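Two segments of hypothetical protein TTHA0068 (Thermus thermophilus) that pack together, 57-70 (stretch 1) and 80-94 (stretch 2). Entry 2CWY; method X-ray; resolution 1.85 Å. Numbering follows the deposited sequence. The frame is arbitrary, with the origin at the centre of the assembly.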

# COMPACT_ATOMS: atom_id res chain seq x y z
N PRO A 57 -14.23 -1.42 -8.94
CA PRO A 57 -14.11 -0.38 -7.91
C PRO A 57 -12.86 -0.47 -7.03
O PRO A 57 -12.51 -1.55 -6.54
CB PRO A 57 -15.38 -0.57 -7.08
CG PRO A 57 -16.34 -1.16 -8.05
CD PRO A 57 -15.50 -2.15 -8.81
N GLY A 58 -12.23 0.68 -6.81
CA GLY A 58 -11.05 0.74 -5.96
C GLY A 58 -11.22 1.59 -4.71
O GLY A 58 -10.40 1.54 -3.80
N LEU A 59 -12.29 2.39 -4.65
CA LEU A 59 -12.50 3.26 -3.50
C LEU A 59 -12.71 2.56 -2.17
O LEU A 59 -12.37 3.11 -1.14
CB LEU A 59 -13.67 4.22 -3.76
CG LEU A 59 -13.28 5.61 -4.26
CD1 LEU A 59 -12.49 6.34 -3.19
CD2 LEU A 59 -12.47 5.50 -5.53
N ARG A 60 -13.29 1.36 -2.19
CA ARG A 60 -13.50 0.64 -0.94
C ARG A 60 -12.13 0.31 -0.34
O ARG A 60 -11.89 0.49 0.86
CB ARG A 60 -14.32 -0.64 -1.19
CG ARG A 60 -14.70 -1.39 0.09
CD ARG A 60 -15.67 -2.54 -0.20
NE ARG A 60 -16.19 -3.13 1.03
CZ ARG A 60 -17.06 -4.14 1.08
NH1 ARG A 60 -17.51 -4.68 -0.05
NH2 ARG A 60 -17.48 -4.62 2.25
N ASN A 61 -11.22 -0.17 -1.19
CA ASN A 61 -9.86 -0.48 -0.76
C ASN A 61 -9.13 0.79 -0.31
O ASN A 61 -8.44 0.79 0.71
CB ASN A 61 -9.10 -1.18 -1.90
CG ASN A 61 -9.43 -2.67 -1.99
OD1 ASN A 61 -9.11 -3.33 -2.99
ND2 ASN A 61 -10.06 -3.20 -0.96
N LEU A 62 -9.28 1.90 -1.06
CA LEU A 62 -8.63 3.15 -0.66
C LEU A 62 -9.12 3.58 0.72
O LEU A 62 -8.32 3.98 1.58
CB LEU A 62 -8.91 4.27 -1.66
CG LEU A 62 -8.40 5.65 -1.24
CD1 LEU A 62 -6.90 5.62 -1.04
CD2 LEU A 62 -8.79 6.69 -2.27
N ARG A 63 -10.43 3.48 0.95
CA ARG A 63 -11.03 3.85 2.24
C ARG A 63 -10.45 3.00 3.37
O ARG A 63 -10.10 3.52 4.44
CB ARG A 63 -12.56 3.68 2.21
CG ARG A 63 -13.19 3.57 3.60
CD ARG A 63 -14.72 3.64 3.58
NE ARG A 63 -15.35 2.76 2.59
CZ ARG A 63 -15.24 1.44 2.57
NH1 ARG A 63 -14.52 0.80 3.49
NH2 ARG A 63 -15.87 0.74 1.63
N LYS A 64 -10.34 1.69 3.15
CA LYS A 64 -9.78 0.81 4.18
C LYS A 64 -8.31 1.15 4.42
O LYS A 64 -7.83 1.13 5.56
CB LYS A 64 -9.93 -0.64 3.75
CG LYS A 64 -11.40 -1.07 3.69
CD LYS A 64 -11.56 -2.37 2.93
CE LYS A 64 -10.94 -3.53 3.65
NZ LYS A 64 -11.18 -4.80 2.88
N ALA A 65 -7.58 1.45 3.35
CA ALA A 65 -6.18 1.82 3.49
C ALA A 65 -6.04 3.09 4.32
O ALA A 65 -5.18 3.18 5.20
CB ALA A 65 -5.55 2.04 2.11
N GLU A 66 -6.88 4.08 4.04
CA GLU A 66 -6.83 5.34 4.79
C GLU A 66 -7.11 5.09 6.26
O GLU A 66 -6.46 5.69 7.13
CB GLU A 66 -7.83 6.34 4.20
CG GLU A 66 -7.47 6.72 2.75
CD GLU A 66 -8.49 7.63 2.07
OE1 GLU A 66 -9.70 7.37 2.20
OE2 GLU A 66 -8.06 8.59 1.40
N ALA A 67 -8.05 4.20 6.55
CA ALA A 67 -8.39 3.88 7.93
C ALA A 67 -7.18 3.30 8.68
O ALA A 67 -6.96 3.59 9.85
CB ALA A 67 -9.54 2.88 7.96
N ARG A 68 -6.40 2.49 7.98
CA ARG A 68 -5.22 1.88 8.59
C ARG A 68 -4.06 2.86 8.74
O ARG A 68 -3.32 2.80 9.73
CB ARG A 68 -4.74 0.70 7.74
CG ARG A 68 -5.78 -0.35 7.39
CD ARG A 68 -5.97 -1.38 8.47
NE ARG A 68 -6.89 -2.43 8.04
CZ ARG A 68 -8.21 -2.26 7.90
NH1 ARG A 68 -8.75 -1.08 8.17
NH2 ARG A 68 -8.97 -3.27 7.50
N LEU A 69 -3.88 3.74 7.76
CA LEU A 69 -2.76 4.68 7.76
C LEU A 69 -2.98 5.91 8.62
O LEU A 69 -2.03 6.57 9.05
CB LEU A 69 -2.45 5.11 6.32
CG LEU A 69 -2.07 3.95 5.39
CD1 LEU A 69 -2.15 4.38 3.94
CD2 LEU A 69 -0.67 3.44 5.74
N GLU A 70 -4.24 6.20 8.89
CA GLU A 70 -4.60 7.35 9.70
C GLU A 70 -3.91 7.38 11.05
O GLU A 70 -4.04 6.45 11.84
CB GLU A 70 -6.11 7.38 9.92
CG GLU A 70 -6.57 8.57 10.75
CD GLU A 70 -6.40 9.89 10.02
OE1 GLU A 70 -5.29 10.17 9.52
OE2 GLU A 70 -7.39 10.65 9.94
N ASP A 80 7.97 6.58 2.90
CA ASP A 80 7.21 7.83 2.94
C ASP A 80 5.82 7.45 2.40
O ASP A 80 5.51 7.68 1.23
CB ASP A 80 7.86 8.88 2.03
CG ASP A 80 7.09 10.19 2.01
OD1 ASP A 80 5.99 10.27 2.61
OD2 ASP A 80 7.60 11.15 1.38
N TRP A 81 4.99 6.87 3.26
CA TRP A 81 3.67 6.44 2.82
C TRP A 81 2.71 7.56 2.43
O TRP A 81 1.78 7.34 1.65
CB TRP A 81 3.02 5.53 3.87
CG TRP A 81 2.80 6.16 5.18
CD1 TRP A 81 3.62 6.11 6.28
CD2 TRP A 81 1.68 6.97 5.55
NE1 TRP A 81 3.07 6.84 7.31
CE2 TRP A 81 1.89 7.38 6.89
CE3 TRP A 81 0.53 7.39 4.87
CZ2 TRP A 81 0.97 8.20 7.57
CZ3 TRP A 81 -0.38 8.20 5.54
CH2 TRP A 81 -0.15 8.60 6.88
N ARG A 82 2.91 8.75 2.98
CA ARG A 82 2.06 9.88 2.62
C ARG A 82 2.14 10.13 1.12
O ARG A 82 1.13 10.41 0.47
CB ARG A 82 2.48 11.15 3.37
CG ARG A 82 2.11 11.15 4.83
CD ARG A 82 0.62 11.39 5.00
NE ARG A 82 0.29 11.73 6.39
CZ ARG A 82 -0.95 11.83 6.86
NH1 ARG A 82 -1.99 11.62 6.06
NH2 ARG A 82 -1.15 12.12 8.13
N SER A 83 3.34 10.00 0.56
CA SER A 83 3.54 10.20 -0.88
C SER A 83 2.86 9.09 -1.69
O SER A 83 2.22 9.36 -2.72
CB SER A 83 5.04 10.22 -1.21
OG SER A 83 5.24 10.23 -2.61
N LEU A 84 3.00 7.86 -1.22
CA LEU A 84 2.40 6.71 -1.89
C LEU A 84 0.88 6.83 -1.88
O LEU A 84 0.21 6.54 -2.86
CB LEU A 84 2.83 5.41 -1.21
CG LEU A 84 2.45 4.11 -1.91
CD1 LEU A 84 2.98 4.11 -3.35
CD2 LEU A 84 3.06 2.94 -1.11
N LEU A 85 0.33 7.23 -0.74
CA LEU A 85 -1.12 7.40 -0.61
C LEU A 85 -1.57 8.53 -1.54
O LEU A 85 -2.63 8.44 -2.17
CB LEU A 85 -1.48 7.71 0.84
CG LEU A 85 -2.91 8.14 1.16
CD1 LEU A 85 -3.89 7.04 0.86
CD2 LEU A 85 -2.99 8.52 2.63
N GLN A 86 -0.77 9.59 -1.61
CA GLN A 86 -1.09 10.73 -2.49
C GLN A 86 -1.15 10.25 -3.93
O GLN A 86 -2.07 10.61 -4.67
CB GLN A 86 -0.02 11.82 -2.36
CG GLN A 86 -0.19 13.00 -3.32
CD GLN A 86 0.84 14.08 -3.07
OE1 GLN A 86 2.02 13.90 -3.35
NE2 GLN A 86 0.40 15.20 -2.51
N GLU A 87 -0.18 9.43 -4.34
CA GLU A 87 -0.16 8.92 -5.71
C GLU A 87 -1.37 8.03 -5.98
O GLU A 87 -2.04 8.18 -7.01
CB GLU A 87 1.13 8.14 -6.00
CG GLU A 87 1.17 7.62 -7.46
CD GLU A 87 2.34 6.68 -7.75
OE1 GLU A 87 2.22 5.87 -8.70
OE2 GLU A 87 3.37 6.76 -7.05
N ALA A 88 -1.65 7.11 -5.06
CA ALA A 88 -2.79 6.21 -5.23
C ALA A 88 -4.08 7.02 -5.38
O ALA A 88 -4.90 6.74 -6.27
CB ALA A 88 -2.92 5.28 -4.02
N ARG A 89 -4.26 8.01 -4.52
CA ARG A 89 -5.45 8.85 -4.58
C ARG A 89 -5.58 9.51 -5.95
O ARG A 89 -6.65 9.50 -6.55
CB ARG A 89 -5.41 9.92 -3.50
CG ARG A 89 -5.82 9.42 -2.12
CD ARG A 89 -5.49 10.46 -1.05
NE ARG A 89 -6.04 10.08 0.25
CZ ARG A 89 -5.68 10.64 1.40
NH1 ARG A 89 -4.77 11.60 1.42
NH2 ARG A 89 -6.25 10.26 2.54
N ARG A 90 -4.49 10.06 -6.46
CA ARG A 90 -4.55 10.71 -7.76
C ARG A 90 -4.88 9.72 -8.87
O ARG A 90 -5.73 10.00 -9.72
CB ARG A 90 -3.24 11.44 -8.04
CG ARG A 90 -3.14 12.69 -7.22
CD ARG A 90 -1.80 13.37 -7.35
NE ARG A 90 -1.76 14.60 -6.56
CZ ARG A 90 -0.64 15.21 -6.20
NH1 ARG A 90 0.52 14.70 -6.56
NH2 ARG A 90 -0.68 16.31 -5.47
N ARG A 91 -4.24 8.55 -8.84
CA ARG A 91 -4.52 7.53 -9.86
C ARG A 91 -5.98 7.05 -9.82
O ARG A 91 -6.53 6.66 -10.84
CB ARG A 91 -3.59 6.33 -9.70
CG ARG A 91 -2.16 6.61 -10.16
CD ARG A 91 -1.28 5.37 -10.07
NE ARG A 91 0.08 5.64 -10.53
CZ ARG A 91 0.43 5.74 -11.81
NH1 ARG A 91 -0.48 5.59 -12.76
NH2 ARG A 91 1.69 6.01 -12.14
N LEU A 92 -6.59 7.09 -8.64
CA LEU A 92 -7.97 6.65 -8.48
C LEU A 92 -8.97 7.77 -8.71
O LEU A 92 -10.18 7.53 -8.76
CB LEU A 92 -8.18 6.06 -7.08
CG LEU A 92 -7.38 4.79 -6.79
CD1 LEU A 92 -7.55 4.38 -5.32
CD2 LEU A 92 -7.83 3.68 -7.71
N GLY A 93 -8.47 8.99 -8.85
CA GLY A 93 -9.34 10.13 -9.04
C GLY A 93 -10.02 10.49 -7.74
O GLY A 93 -11.07 11.13 -7.73
N ALA A 94 -9.42 10.07 -6.63
CA ALA A 94 -9.97 10.32 -5.30
C ALA A 94 -9.40 11.58 -4.64
O ALA A 94 -10.13 12.58 -4.57
CB ALA A 94 -9.70 9.11 -4.41
OXT ALA A 94 -8.22 11.55 -4.22
O HOH W 1 -4.09 10.33 6.45

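Two helices, 59-69 and 81-92, run nearly antiparallel, their N-to-C directions 159° apart and their axes 11.2 Å apart at closest approach. The register therefore descends in one as it climbs in the other: Gly58 lies across from Leu92, Leu62 from Arg89, Glu66 from Leu85 and Leu69 from Trp81. At the start of the second helix Asp80 takes the N-cap position, its OD1 accepting a weak bond from Ser83 N at 3.4 Å. Gly93 ends that helix in a Schellman motif, with Ala94 N bonding to Arg89 O at 2.8 Å; its positive phi favours glycine.

Glycine also suits position 58, where the backbones come close: the CA atoms of Gly58 and Leu92 are 7.1 Å apart, and a CB on Gly58 would sit only 3.3 Å from Leu92 CD2.

Leu62 is the hub of the apolar contact. Its CD1 meets Leu85 CD1 at 3.8 Å, its CB meets Leu92 CD1 at 3.9 Å, and its CD2 approaches Ala94 CB at 3.4 Å, a tight fit. Branched, flexible leucine can serve several neighbours at once. Near the other end, Leu69 CB lies over one face of the Trp81 six-membered ring, 4.2 Å from its centroid, a CH-pi contact in which the broad indole gives the aliphatic chain a flat surface.

Charge borders this apolar patch. Arg89 NE and NH2 both donate to Glu66 OE2, at 2.8 and 2.7 Å, forming a salt bridge at the edge of the guanidinium. Both side chains leave their backbones sideways, and their length brings the charged ends together; Glu66 CG meanwhile lies 4.1 Å from Leu85 CD1. Farther along, a water links Glu70 OE1, at 3.3 Å from its oxygen, to Arg82 NH1, through a weak bond of 2.5 Å.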